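Aminopeptidase YwaD (Bacillus subtilis, PDB 6HC6) catalyses the release of N-terminal amino acids from peptides as a secreted, monomeric aminopeptidase that binds two zinc ions per subunit. Local coordinates at residues 41-46 against 270-275; 90-95 against 301-306; 102-107 against 207-212; 117-122 against 219-224; 127-132 against 213-218. All blocks are in the same frame, centred on the assembly; numbering follows the deposited sequence.

Contact 1 of 5, residues 41-46 against 270-275. With ACT (acetate ion), chain F; ACT (acetate ion), chain G.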
# COMPACT_ATOMS: atom_id res chain seq x y z
N LEU A 41 -9.14 14.46 -24.31
CA LEU A 41 -8.33 14.27 -23.11
C LEU A 41 -7.19 13.33 -23.48
O LEU A 41 -7.33 12.10 -23.35
CB LEU A 41 -9.16 13.74 -21.96
CG LEU A 41 -10.46 14.50 -21.69
CD1 LEU A 41 -11.41 13.71 -20.80
CD2 LEU A 41 -10.11 15.85 -21.09
N PRO A 42 -6.05 13.85 -23.94
CA PRO A 42 -4.96 13.02 -24.50
C PRO A 42 -4.09 12.36 -23.44
O PRO A 42 -2.90 12.65 -23.28
CB PRO A 42 -4.18 14.03 -25.36
CG PRO A 42 -4.39 15.34 -24.67
CD PRO A 42 -5.79 15.30 -24.10
N PHE A 43 -4.68 11.45 -22.66
CA PHE A 43 -3.90 10.63 -21.75
C PHE A 43 -2.96 9.74 -22.55
O PHE A 43 -3.40 9.05 -23.48
CB PHE A 43 -4.82 9.79 -20.86
CG PHE A 43 -4.09 8.99 -19.81
CD1 PHE A 43 -3.47 7.78 -20.13
CD2 PHE A 43 -4.00 9.45 -18.50
CE1 PHE A 43 -2.78 7.06 -19.17
CE2 PHE A 43 -3.33 8.73 -17.53
CZ PHE A 43 -2.71 7.54 -17.86
N LYS A 44 -1.68 9.74 -22.21
CA LYS A 44 -0.69 8.95 -22.95
C LYS A 44 0.01 8.00 -22.00
O LYS A 44 0.81 8.42 -21.14
CB LYS A 44 0.31 9.86 -23.67
CG LYS A 44 -0.36 10.70 -24.76
CD LYS A 44 0.63 11.56 -25.48
CE LYS A 44 -0.08 12.60 -26.33
NZ LYS A 44 0.90 13.35 -27.15
N ALA A 45 -0.27 6.71 -22.16
CA ALA A 45 0.33 5.70 -21.29
C ALA A 45 1.85 5.68 -21.40
O ALA A 45 2.53 5.27 -20.45
CB ALA A 45 -0.24 4.31 -21.62
N LYS A 46 2.42 6.12 -22.54
CA LYS A 46 3.88 6.12 -22.63
C LYS A 46 4.49 7.03 -21.57
O LYS A 46 5.54 6.71 -21.00
CB LYS A 46 4.34 6.54 -24.04
CG LYS A 46 4.09 8.00 -24.39
CD LYS A 46 4.53 8.32 -25.82
CE LYS A 46 4.27 9.78 -26.14
NZ LYS A 46 4.52 10.12 -27.58
N MET A 270 -1.87 8.95 -12.07
CA MET A 270 -2.25 10.19 -11.41
C MET A 270 -1.49 11.38 -12.01
O MET A 270 -2.08 12.43 -12.29
CB MET A 270 -2.00 10.07 -9.91
CG MET A 270 -2.31 11.34 -9.11
SD MET A 270 -0.87 12.42 -8.99
CE MET A 270 0.15 11.51 -7.81
N LEU A 271 -0.18 11.22 -12.22
CA LEU A 271 0.61 12.35 -12.73
C LEU A 271 0.25 12.67 -14.17
O LEU A 271 0.18 13.84 -14.56
CB LEU A 271 2.10 12.05 -12.59
CG LEU A 271 2.59 12.12 -11.16
CD1 LEU A 271 4.01 11.55 -11.05
CD2 LEU A 271 2.56 13.58 -10.67
N GLU A 272 0.02 11.64 -14.99
CA GLU A 272 -0.36 11.91 -16.37
C GLU A 272 -1.76 12.50 -16.44
O GLU A 272 -2.03 13.36 -17.30
CB GLU A 272 -0.27 10.63 -17.20
CG GLU A 272 -0.81 10.77 -18.62
CD GLU A 272 0.02 11.69 -19.51
OE1 GLU A 272 1.04 12.26 -19.05
OE2 GLU A 272 -0.37 11.87 -20.67
N MET A 273 -2.66 12.10 -15.55
CA MET A 273 -3.96 12.76 -15.53
C MET A 273 -3.82 14.23 -15.17
O MET A 273 -4.49 15.09 -15.75
CB MET A 273 -4.91 12.06 -14.55
CG MET A 273 -6.34 12.61 -14.63
SD MET A 273 -7.31 12.12 -13.19
CE MET A 273 -6.80 10.38 -13.03
N ALA A 274 -2.93 14.54 -14.21
CA ALA A 274 -2.68 15.94 -13.88
C ALA A 274 -2.16 16.71 -15.09
O ALA A 274 -2.52 17.87 -15.30
CB ALA A 274 -1.68 16.02 -12.73
N ARG A 275 -1.30 16.08 -15.90
CA ARG A 275 -0.85 16.73 -17.12
C ARG A 275 -2.01 16.99 -18.07
O ARG A 275 -2.11 18.07 -18.67
CB ARG A 275 0.22 15.89 -17.82
CG ARG A 275 0.85 16.64 -19.01
CD ARG A 275 1.66 15.73 -19.92
NE ARG A 275 0.82 14.76 -20.63
CZ ARG A 275 0.15 15.00 -21.75
NH1 ARG A 275 0.21 16.20 -22.33
NH2 ARG A 275 -0.58 14.04 -22.30
C ACT F . 4.56 13.84 -26.66
O ACT F . 3.72 13.24 -27.39
OXT ACT F . 5.18 13.41 -25.65
CH3 ACT F . 4.88 15.32 -27.09
C ACT G . 2.35 18.81 -22.75
O ACT G . 1.20 18.63 -22.27
OXT ACT G . 2.72 18.79 -23.96
CH3 ACT G . 3.48 19.09 -21.72
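Phe43 and Glu272 mark the closest backbone approach, CA to CA 6.6 Å, where an inverse gamma turn centred on Pro42 leads to Lys44, the N-cap of helix 45-59, beside helix 260-277. With its CG anti to the backbone N (chi1 173°), Glu272 lays that carbon over one face of the Phe43 ring, 3.6 Å from the ring centroid, a CH-pi contact. The bend at chi2 (67°) turns CD, and with it the carboxylate, off toward its donors. Arg275 comes side-on within its own guanidinium plane, NE giving a hydrogen bond of 3.0 Å to Glu272 OE1 and NH2 a salt bridge of 2.7 Å to Glu272 OE2. The backbone N of Lys44 donates to the same OE2 at 2.9 Å, on its anti side and from the opposite face of the carboxylate plane to NH2, while His47 bonds to OE1. An alanine at Glu272 would probably leave the Lys44 N-H and the Arg275 guanidinium without their acceptor and the Phe43 face without its CH-pi partner. One buried carboxylate thus joins the start of helix 45-59 to helix 260-277, and its several donors would be expected to favour the ionised form.

Contact 2 of 5, residues 90-95 against 301-306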
# COMPACT_ATOMS: atom_id res chain seq x y z
N GLN A 90 4.28 17.42 2.58
CA GLN A 90 3.73 17.28 3.92
C GLN A 90 4.45 16.11 4.60
O GLN A 90 4.26 14.96 4.22
CB GLN A 90 2.23 17.04 3.86
CG GLN A 90 1.58 16.74 5.20
CD GLN A 90 0.09 16.50 5.07
OE1 GLN A 90 -0.34 15.51 4.48
NE2 GLN A 90 -0.71 17.42 5.62
N ARG A 91 5.23 16.41 5.64
CA ARG A 91 6.00 15.37 6.32
C ARG A 91 5.27 14.85 7.55
O ARG A 91 4.49 15.56 8.19
CB ARG A 91 7.38 15.92 6.72
CG ARG A 91 8.13 16.51 5.55
CD ARG A 91 9.59 16.83 5.88
NE ARG A 91 10.27 17.43 4.74
CZ ARG A 91 10.80 16.75 3.73
NH1 ARG A 91 10.75 15.42 3.72
NH2 ARG A 91 11.39 17.39 2.73
N PHE A 92 5.51 13.58 7.88
CA PHE A 92 4.89 12.99 9.06
C PHE A 92 5.75 11.86 9.59
O PHE A 92 6.46 11.20 8.84
CB PHE A 92 3.47 12.47 8.75
CG PHE A 92 3.42 11.50 7.61
CD1 PHE A 92 3.30 11.96 6.29
CD2 PHE A 92 3.44 10.13 7.84
CE1 PHE A 92 3.23 11.06 5.23
CE2 PHE A 92 3.38 9.22 6.77
CZ PHE A 92 3.28 9.69 5.47
N ASN A 93 5.69 11.65 10.91
CA ASN A 93 6.45 10.58 11.54
C ASN A 93 5.81 9.23 11.27
O ASN A 93 4.59 9.10 11.16
CB ASN A 93 6.56 10.80 13.05
CG ASN A 93 7.27 12.09 13.41
OD1 ASN A 93 8.01 12.66 12.61
ND2 ASN A 93 7.05 12.56 14.63
N ILE A 94 6.65 8.20 11.15
CA ILE A 94 6.15 6.84 11.00
C ILE A 94 6.88 5.95 11.99
O ILE A 94 7.87 6.39 12.60
CB ILE A 94 6.32 6.33 9.56
CG1 ILE A 94 7.80 6.19 9.20
CG2 ILE A 94 5.55 7.19 8.55
CD1 ILE A 94 8.04 5.60 7.83
N PRO A 95 6.45 4.70 12.21
CA PRO A 95 7.10 3.86 13.22
C PRO A 95 8.56 3.55 12.91
O PRO A 95 9.02 3.66 11.77
CB PRO A 95 6.26 2.58 13.21
CG PRO A 95 4.93 3.01 12.72
CD PRO A 95 5.22 4.06 11.70
N SER A 301 -2.11 8.82 3.88
CA SER A 301 -3.47 9.31 3.67
C SER A 301 -4.19 9.55 5.00
O SER A 301 -4.96 10.51 5.13
CB SER A 301 -4.26 8.35 2.78
OG SER A 301 -4.23 7.04 3.32
N SER A 302 -3.93 8.72 6.01
CA SER A 302 -4.50 8.98 7.33
C SER A 302 -4.01 10.31 7.89
O SER A 302 -4.80 11.11 8.40
CB SER A 302 -4.17 7.85 8.31
OG SER A 302 -4.83 6.66 7.94
N HIS A 303 -2.70 10.57 7.80
CA HIS A 303 -2.17 11.86 8.24
C HIS A 303 -2.83 12.99 7.46
O HIS A 303 -3.25 14.00 8.05
CB HIS A 303 -0.66 11.90 8.04
CG HIS A 303 -0.04 13.18 8.52
ND1 HIS A 303 0.34 13.37 9.83
CD2 HIS A 303 0.26 14.33 7.87
CE1 HIS A 303 0.86 14.59 9.96
NE2 HIS A 303 0.82 15.18 8.79
N TYR A 304 -2.91 12.85 6.14
CA TYR A 304 -3.45 13.91 5.30
C TYR A 304 -4.88 14.24 5.67
O TYR A 304 -5.24 15.40 5.90
CB TYR A 304 -3.36 13.52 3.82
CG TYR A 304 -3.87 14.63 2.93
CD1 TYR A 304 -3.05 15.70 2.61
CD2 TYR A 304 -5.18 14.65 2.48
CE1 TYR A 304 -3.51 16.75 1.84
CE2 TYR A 304 -5.66 15.71 1.70
CZ TYR A 304 -4.80 16.75 1.38
OH TYR A 304 -5.23 17.80 0.60
N VAL A 305 -5.74 13.22 5.72
CA VAL A 305 -7.15 13.48 6.02
C VAL A 305 -7.30 14.00 7.44
O VAL A 305 -8.13 14.88 7.71
CB VAL A 305 -8.00 12.21 5.78
CG1 VAL A 305 -9.43 12.42 6.29
CG2 VAL A 305 -7.98 11.83 4.29
N ASP A 306 -6.50 13.47 8.37
CA ASP A 306 -6.60 13.93 9.75
C ASP A 306 -6.32 15.41 9.87
O ASP A 306 -6.84 16.07 10.78
CB ASP A 306 -5.63 13.15 10.64
CG ASP A 306 -6.14 11.77 10.99
OD1 ASP A 306 -7.34 11.51 10.77
OD2 ASP A 306 -5.33 10.94 11.47
O HOH W 1 -3.67 17.66 5.31
O HOH W 2 2.08 17.61 8.51
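The imidazole of His303 carries Phe92 CB over the centre of one face, 3.5 Å from the ring centroid and 11° off the normal, and meets the amide carbon of Gln90 and a water in plane at its edge. The Tyr304 ring has Gln90 OE1 at its edge, 3.3 Å from Tyr304 CD1, and a second water over one face, offset toward the rim. The Phe92 ring itself is slid away: its plane lies 24° from that of His303, but the centroids are 5.2 Å apart and the rings barely overlap, with His303 CB over a Phe92 face. Phe92 CG sits between the backbone N and the carbonyl carbon (chi1 54°), while CB is the atom over the imidazole centre. Gln90 reaches out in an extended chain and sets its amide perpendicular to the His303 ring, CD 3.5 Å from CD2 of His303. Its OE1 takes a hydrogen bond from Asn229 of the neighbouring strand 226-234.

The water over Tyr304 accepts from Gln90 NE2 at 3.0 Å and donates to Tyr304 O; the other joins Arg91 O to His303 NE2, lying 2.8 Å from NE2. The contact packs helix 299-306 against strand 86-93, an outermost strand of the mixed eight-stranded sheet in the zinc-binding part of the enzyme; the Phe92 side chain is about 9 Å from that of His250, a zinc ligand. Direct contact is thus packing of Phe92 and the Gln90 amide on the His303 and Tyr304 rings, while the polar links between the segments pass through water.

Contact 3 of 5, residues 102-107 against 207-212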
# COMPACT_ATOMS: atom_id res chain seq x y z
N LEU A 102 18.70 -13.83 11.25
CA LEU A 102 18.29 -14.97 12.04
C LEU A 102 19.16 -16.14 11.61
O LEU A 102 19.43 -16.31 10.42
CB LEU A 102 16.80 -15.28 11.82
CG LEU A 102 16.28 -16.66 12.24
CD1 LEU A 102 16.26 -16.77 13.75
CD2 LEU A 102 14.87 -16.93 11.67
N SER A 103 19.62 -16.93 12.58
CA SER A 103 20.42 -18.10 12.26
C SER A 103 20.05 -19.23 13.21
O SER A 103 19.56 -19.01 14.31
CB SER A 103 21.92 -17.80 12.35
OG SER A 103 22.28 -17.51 13.68
N SER A 104 20.30 -20.45 12.76
CA SER A 104 20.09 -21.62 13.60
C SER A 104 20.93 -22.76 13.06
O SER A 104 20.85 -23.08 11.87
CB SER A 104 18.61 -22.01 13.65
OG SER A 104 18.40 -23.15 14.45
N ALA A 105 21.74 -23.36 13.92
CA ALA A 105 22.60 -24.48 13.55
C ALA A 105 23.39 -24.18 12.27
O ALA A 105 23.51 -25.02 11.38
CB ALA A 105 21.78 -25.77 13.40
N GLY A 106 23.90 -22.96 12.18
CA GLY A 106 24.74 -22.55 11.07
C GLY A 106 24.01 -22.17 9.80
O GLY A 106 24.66 -21.88 8.80
N ARG A 107 22.68 -22.20 9.81
CA ARG A 107 21.88 -21.80 8.66
C ARG A 107 21.43 -20.36 8.86
O ARG A 107 20.81 -20.03 9.87
CB ARG A 107 20.69 -22.74 8.49
CG ARG A 107 19.69 -22.38 7.40
CD ARG A 107 18.41 -23.20 7.59
NE ARG A 107 17.48 -23.13 6.47
CZ ARG A 107 17.31 -24.11 5.58
NH1 ARG A 107 18.01 -25.23 5.67
NH2 ARG A 107 16.43 -23.96 4.59
N GLU A 207 10.21 -24.77 7.99
CA GLU A 207 10.11 -26.23 8.07
C GLU A 207 11.41 -26.84 8.58
O GLU A 207 11.39 -27.78 9.39
CB GLU A 207 9.74 -26.80 6.70
CG GLU A 207 8.29 -26.55 6.33
CD GLU A 207 8.00 -26.78 4.87
OE1 GLU A 207 8.96 -26.90 4.08
OE2 GLU A 207 6.80 -26.85 4.51
N ALA A 208 12.55 -26.32 8.13
CA ALA A 208 13.83 -26.74 8.69
C ALA A 208 13.91 -26.39 10.17
O ALA A 208 14.33 -27.22 10.98
CB ALA A 208 14.98 -26.09 7.92
N LEU A 209 13.50 -25.17 10.53
CA LEU A 209 13.59 -24.71 11.91
C LEU A 209 12.79 -25.58 12.87
O LEU A 209 13.14 -25.65 14.05
CB LEU A 209 13.09 -23.28 12.04
CG LEU A 209 14.06 -22.14 11.79
CD1 LEU A 209 13.45 -20.87 12.39
CD2 LEU A 209 15.43 -22.48 12.39
N THR A 210 11.70 -26.20 12.41
CA THR A 210 10.94 -27.06 13.31
C THR A 210 11.76 -28.23 13.83
O THR A 210 11.34 -28.89 14.78
CB THR A 210 9.67 -27.63 12.65
OG1 THR A 210 10.04 -28.54 11.60
CG2 THR A 210 8.78 -26.52 12.11
N GLN A 211 12.92 -28.50 13.23
CA GLN A 211 13.76 -29.61 13.65
C GLN A 211 14.97 -29.17 14.47
O GLN A 211 15.74 -30.03 14.90
CB GLN A 211 14.23 -30.41 12.44
CG GLN A 211 13.14 -30.74 11.44
CD GLN A 211 12.05 -31.59 12.04
OE1 GLN A 211 12.26 -32.75 12.38
NE2 GLN A 211 10.85 -31.02 12.17
N GLN A 212 15.15 -27.86 14.70
CA GLN A 212 16.34 -27.35 15.37
C GLN A 212 16.06 -27.04 16.84
O GLN A 212 14.92 -26.81 17.24
CB GLN A 212 16.88 -26.10 14.69
CG GLN A 212 17.00 -26.19 13.17
CD GLN A 212 17.82 -27.36 12.71
OE1 GLN A 212 18.76 -27.78 13.39
NE2 GLN A 212 17.47 -27.91 11.55
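Arg107 and Ala208 meet face-on: the methyl CB of Ala208 stands over the centre of the guanidinium, 3.9 Å from Arg107 CZ. The arginine chain runs extended from CG to NE to bring the flat group there, and its NH2 forms a salt bridge with Asp205, one turn earlier on helix 203-209. Deeper in, Ser104 turns two different atoms to the helix end. Its CB presses on Leu209 CD2 at 3.5 Å, tighter than usual carbon contact, while its OG, anti to the backbone N (chi1 179°), lies 3.3 Å from Gln212 CB and donates a hydrogen bond to Glu214 O just beyond. Leu209 extends its other methyl, CD1, to Leu102 CD2 at 4.2 Å; Ile109 and Ile174 pack on both leucines, and Leu150 on Leu209.

Residues 102-107 form the tip of a beta hairpin, in which strands 97-104 and 107-113 are joined by a type I' turn from Ser104 to Arg107, and helix 203-209 of the PA domain packs against this tip. That helix leaves through a type I turn from Leu209 to Gln212. A bend at chi2 (-55°) turns Gln212 CD back toward the helix end. Gln212 NE2 donates to Ala208 O at 3.3 Å from above the carbonyl plane, and Gln211 N reaches the same oxygen from the opposite face. On the hairpin side, Gln212 OE1 lies 3.6 Å from Ala105 CB.

Contact 4 of 5, residues 117-122 against 219-224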
# COMPACT_ATOMS: atom_id res chain seq x y z
N SER A 117 7.03 -4.34 16.35
CA SER A 117 7.54 -5.35 17.27
C SER A 117 8.88 -4.89 17.83
O SER A 117 9.41 -3.84 17.47
CB SER A 117 7.64 -6.72 16.60
OG SER A 117 8.59 -6.73 15.55
N ALA A 118 9.45 -5.69 18.77
CA ALA A 118 10.62 -5.25 19.50
C ALA A 118 11.91 -5.68 18.80
O ALA A 118 11.97 -6.73 18.17
CB ALA A 118 10.60 -5.82 20.92
N PRO A 119 12.96 -4.86 18.92
CA PRO A 119 14.29 -5.27 18.46
C PRO A 119 14.92 -6.16 19.51
O PRO A 119 14.32 -6.49 20.53
CB PRO A 119 15.03 -3.94 18.34
CG PRO A 119 14.43 -3.10 19.42
CD PRO A 119 12.96 -3.49 19.46
N THR A 120 16.17 -6.55 19.26
CA THR A 120 16.97 -7.30 20.21
C THR A 120 18.13 -6.45 20.70
O THR A 120 18.41 -5.37 20.19
CB THR A 120 17.52 -8.59 19.59
OG1 THR A 120 18.47 -8.26 18.57
CG2 THR A 120 16.40 -9.45 19.00
N GLU A 121 18.83 -6.97 21.71
CA GLU A 121 20.11 -6.38 22.04
C GLU A 121 21.10 -6.69 20.93
O GLU A 121 20.92 -7.62 20.14
CB GLU A 121 20.59 -6.92 23.39
CG GLU A 121 19.53 -6.86 24.46
CD GLU A 121 20.05 -6.32 25.77
OE1 GLU A 121 19.92 -5.09 25.99
OE2 GLU A 121 20.59 -7.11 26.57
N GLU A 122 22.15 -5.86 20.85
CA GLU A 122 23.07 -5.92 19.72
C GLU A 122 23.73 -7.29 19.60
O GLU A 122 24.00 -7.75 18.48
CB GLU A 122 24.13 -4.83 19.84
CG GLU A 122 23.57 -3.46 20.22
CD GLU A 122 24.16 -2.33 19.40
OE1 GLU A 122 23.44 -1.33 19.14
OE2 GLU A 122 25.35 -2.43 19.01
N LEU A 219 18.09 -8.02 15.72
CA LEU A 219 17.19 -7.05 15.12
C LEU A 219 17.49 -5.67 15.69
O LEU A 219 17.54 -5.49 16.91
CB LEU A 219 15.72 -7.39 15.37
CG LEU A 219 15.18 -8.67 14.73
CD1 LEU A 219 13.86 -9.01 15.37
CD2 LEU A 219 15.01 -8.50 13.22
N LYS A 220 17.67 -4.70 14.80
CA LYS A 220 17.92 -3.32 15.18
C LYS A 220 16.75 -2.46 14.72
O LYS A 220 16.22 -2.66 13.62
CB LYS A 220 19.23 -2.81 14.58
CG LYS A 220 19.29 -1.31 14.34
CD LYS A 220 20.58 -0.70 14.86
CE LYS A 220 20.72 0.76 14.44
NZ LYS A 220 22.11 1.27 14.68
N ALA A 221 16.32 -1.55 15.59
CA ALA A 221 15.27 -0.59 15.27
C ALA A 221 15.90 0.71 14.78
O ALA A 221 16.75 1.29 15.47
CB ALA A 221 14.39 -0.32 16.49
N PHE A 222 15.50 1.15 13.60
CA PHE A 222 15.92 2.44 13.08
C PHE A 222 14.84 3.46 13.44
O PHE A 222 13.69 3.31 13.04
CB PHE A 222 16.14 2.36 11.58
CG PHE A 222 17.33 1.53 11.21
CD1 PHE A 222 17.22 0.15 11.12
CD2 PHE A 222 18.57 2.12 11.01
CE1 PHE A 222 18.33 -0.62 10.80
CE2 PHE A 222 19.67 1.36 10.70
CZ PHE A 222 19.56 -0.02 10.59
N THR A 223 15.22 4.47 14.22
CA THR A 223 14.26 5.43 14.76
C THR A 223 14.28 6.72 13.94
O THR A 223 14.98 6.85 12.94
CB THR A 223 14.57 5.72 16.23
OG1 THR A 223 15.85 6.34 16.33
CG2 THR A 223 14.57 4.42 17.03
N ASN A 224 13.49 7.70 14.41
CA ASN A 224 13.36 8.98 13.72
C ASN A 224 12.87 8.82 12.29
O ASN A 224 13.20 9.63 11.42
CB ASN A 224 14.68 9.77 13.72
CG ASN A 224 14.97 10.43 15.05
OD1 ASN A 224 14.25 10.23 16.03
ND2 ASN A 224 16.04 11.22 15.09
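Thr120 OG1 accepts a hydrogen bond of 2.9 Å from Leu219 N, nearly straight at 169°, and itself donates to Glu121 O at 3.0 Å from above that carbonyl's plane. The hydroxyl thus has two partners, as acceptor across the contact and as donor within its own loop. Its position between the backbone N and the carbonyl carbon (chi1 67°) turns it to the strand, with CG2 beside the backbone N. The same residue also uses its main chain, since Thr120 N donates to Leu219 O at 2.9 Å. Both polar backbone atoms of Leu219 are thus taken up by one threonine.

These bonds tie the loop between strands 107-113 and 125-131 to strand 214-222, which pairs elsewhere with strands 97-104 and 125-131 in the seven-stranded sheet that contains the strands of the PA domain. A valine in place of Thr120 would probably leave Leu219 N without its acceptor and Glu121 O without the hydroxyl donor, although the backbone bond to Leu219 O could remain. Next to it Pro119 packs against the strand: its CB is 3.3 Å from Leu219 O, and its CG meets the methyl of Ala221 at 4.0 Å, with Leu98 of strand 97-104 touching both residues. Leu219 CB sits 4.0 Å from Pro119 CA, while its side chain packs on Leu111, Ala113 and Pro197, and its CD1 comes 4.1 Å from Ala118 O.

Contact 5 of 5, residues 127-132 against 213-218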
# COMPACT_ATOMS: atom_id res chain seq x y z
N ALA A 127 17.70 -18.29 22.12
CA ALA A 127 16.80 -19.01 23.02
C ALA A 127 16.38 -20.29 22.33
O ALA A 127 16.45 -20.39 21.09
CB ALA A 127 15.57 -18.15 23.38
N PRO A 128 15.94 -21.29 23.09
CA PRO A 128 15.42 -22.51 22.46
C PRO A 128 14.21 -22.19 21.60
O PRO A 128 13.52 -21.19 21.80
CB PRO A 128 15.03 -23.39 23.66
CG PRO A 128 15.80 -22.84 24.83
CD PRO A 128 15.88 -21.36 24.57
N LEU A 129 13.96 -23.06 20.62
CA LEU A 129 12.78 -22.94 19.77
C LEU A 129 11.63 -23.76 20.36
O LEU A 129 11.83 -24.86 20.87
CB LEU A 129 13.10 -23.43 18.36
CG LEU A 129 14.01 -22.51 17.54
CD1 LEU A 129 14.67 -23.31 16.43
CD2 LEU A 129 13.21 -21.35 16.96
N TYR A 130 10.42 -23.21 20.27
CA TYR A 130 9.21 -23.91 20.71
C TYR A 130 8.25 -23.99 19.53
O TYR A 130 7.82 -22.97 19.02
CB TYR A 130 8.55 -23.20 21.90
CG TYR A 130 7.21 -23.80 22.29
CD1 TYR A 130 7.14 -24.87 23.17
CD2 TYR A 130 6.03 -23.31 21.75
CE1 TYR A 130 5.92 -25.42 23.52
CE2 TYR A 130 4.80 -23.87 22.09
CZ TYR A 130 4.76 -24.92 22.97
OH TYR A 130 3.55 -25.47 23.31
N ASN A 131 7.90 -25.22 19.13
CA ASN A 131 7.00 -25.39 17.99
C ASN A 131 5.55 -25.21 18.44
O ASN A 131 5.02 -26.04 19.20
CB ASN A 131 7.20 -26.76 17.36
CG ASN A 131 8.52 -26.87 16.65
OD1 ASN A 131 9.05 -25.88 16.16
ND2 ASN A 131 9.08 -28.08 16.60
N ALA A 132 4.90 -24.16 17.94
CA ALA A 132 3.57 -23.79 18.38
C ALA A 132 2.50 -24.02 17.33
O ALA A 132 1.38 -23.52 17.49
CB ALA A 132 3.56 -22.33 18.82
N LYS A 213 17.13 -27.02 17.63
CA LYS A 213 16.99 -26.81 19.06
C LYS A 213 16.81 -25.33 19.42
O LYS A 213 16.00 -25.00 20.29
CB LYS A 213 18.20 -27.39 19.80
CG LYS A 213 18.30 -28.91 19.67
CD LYS A 213 17.24 -29.60 20.48
CE LYS A 213 17.60 -31.06 20.70
NZ LYS A 213 18.09 -31.69 19.44
N GLU A 214 17.58 -24.44 18.80
CA GLU A 214 17.58 -23.04 19.21
C GLU A 214 17.93 -22.16 18.02
O GLU A 214 18.42 -22.63 16.99
CB GLU A 214 18.56 -22.80 20.36
CG GLU A 214 20.01 -22.93 19.94
CD GLU A 214 20.97 -23.11 21.10
OE1 GLU A 214 20.53 -23.50 22.21
OE2 GLU A 214 22.18 -22.86 20.91
N ALA A 215 17.70 -20.87 18.18
CA ALA A 215 17.95 -19.90 17.13
C ALA A 215 18.43 -18.60 17.77
O ALA A 215 18.21 -18.34 18.95
CB ALA A 215 16.70 -19.67 16.28
N THR A 216 19.11 -17.78 16.96
CA THR A 216 19.56 -16.46 17.39
C THR A 216 19.01 -15.41 16.45
O THR A 216 19.22 -15.47 15.23
CB THR A 216 21.08 -16.37 17.41
OG1 THR A 216 21.61 -17.33 18.33
CG2 THR A 216 21.52 -14.98 17.83
N LEU A 217 18.34 -14.41 17.02
CA LEU A 217 17.75 -13.31 16.28
C LEU A 217 18.51 -12.03 16.62
O LEU A 217 18.76 -11.75 17.79
CB LEU A 217 16.27 -13.19 16.63
CG LEU A 217 15.30 -12.51 15.69
CD1 LEU A 217 15.09 -13.37 14.47
CD2 LEU A 217 13.99 -12.35 16.44
N LYS A 218 18.91 -11.29 15.58
CA LYS A 218 19.54 -9.98 15.75
C LYS A 218 18.68 -8.97 15.00
O LYS A 218 18.56 -9.07 13.77
CB LYS A 218 20.98 -9.96 15.23
CG LYS A 218 21.91 -10.93 15.93
CD LYS A 218 23.38 -10.69 15.56
CE LYS A 218 24.26 -11.79 16.14
NZ LYS A 218 25.68 -11.68 15.70
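Leu129 leans over the start of strand 214-222, and each part of its side chain meets something different. CB lies 3.8 Å from Lys213 O, the oxygen that accepts the hydrogen bond of Leu129 N. CG, placed beside the backbone N and anti to the carbonyl carbon (chi1 -71°), stands over the main chain of Glu214, about equally far from its CA and its C. At the tip the branches part: CD1 stays on the peptide, 3.8 Å from Glu214 C, while CD2 goes on to the methyl of Ala215, 3.9 Å from its CB.

Beside this packing the backbones form a short antiparallel ladder. Ala127 and Ala215 are a hydrogen-bonded pair, each N donating to the other's O at 3.2 Å, and their methyls lie on the same face of the sheet. Leu129 N then bonds to Lys213 O at 2.8 Å, with an N-H...O angle of 170°. Between these bonds, Pro128 and Glu214 form a non-hydrogen-bonded pair whose CA atoms are only 3.9 Å apart and whose side chains diverge. Pro128 has no N-H, and its CA makes a CA-H...O contact with Lys213 O. Glu214 CB also comes 3.3 Å from Ala127 O.

The N-to-C directions of the short segments differ by 114°, so strand 125-131 of the PA domain and strand 214-222 diverge strongly here from a regular antiparallel pair. Three main-chain bonds therefore supply the polar chemistry, and Leu129 adds apolar packing on the Glu214 main chain and the Ala215 methyl.

In the fold
Contacts 3, 4 and 5 lie together in the seven-stranded sheet that contains the strands of the PA domain, whereas contacts 1 and 2 belong to the zinc-binding part, 27 Å apart between centres. Strand 214-222 serves both contacts 4 and 5, and contact 3 touches contact 5 where strand 97-104 runs next to strand 214-222; their centres are about 8 Å apart. Along the chain, contacts 3, 4 and 5 are nested inside the loops closed by contacts 1 and 2, so the PA region is an insertion between strands 86-93 and 226-234 of the peptidase sheet. Contact 2 comes nearest to it, about 5 Å from contact 4 between nearest atoms, close to where the chain passes between the two domains.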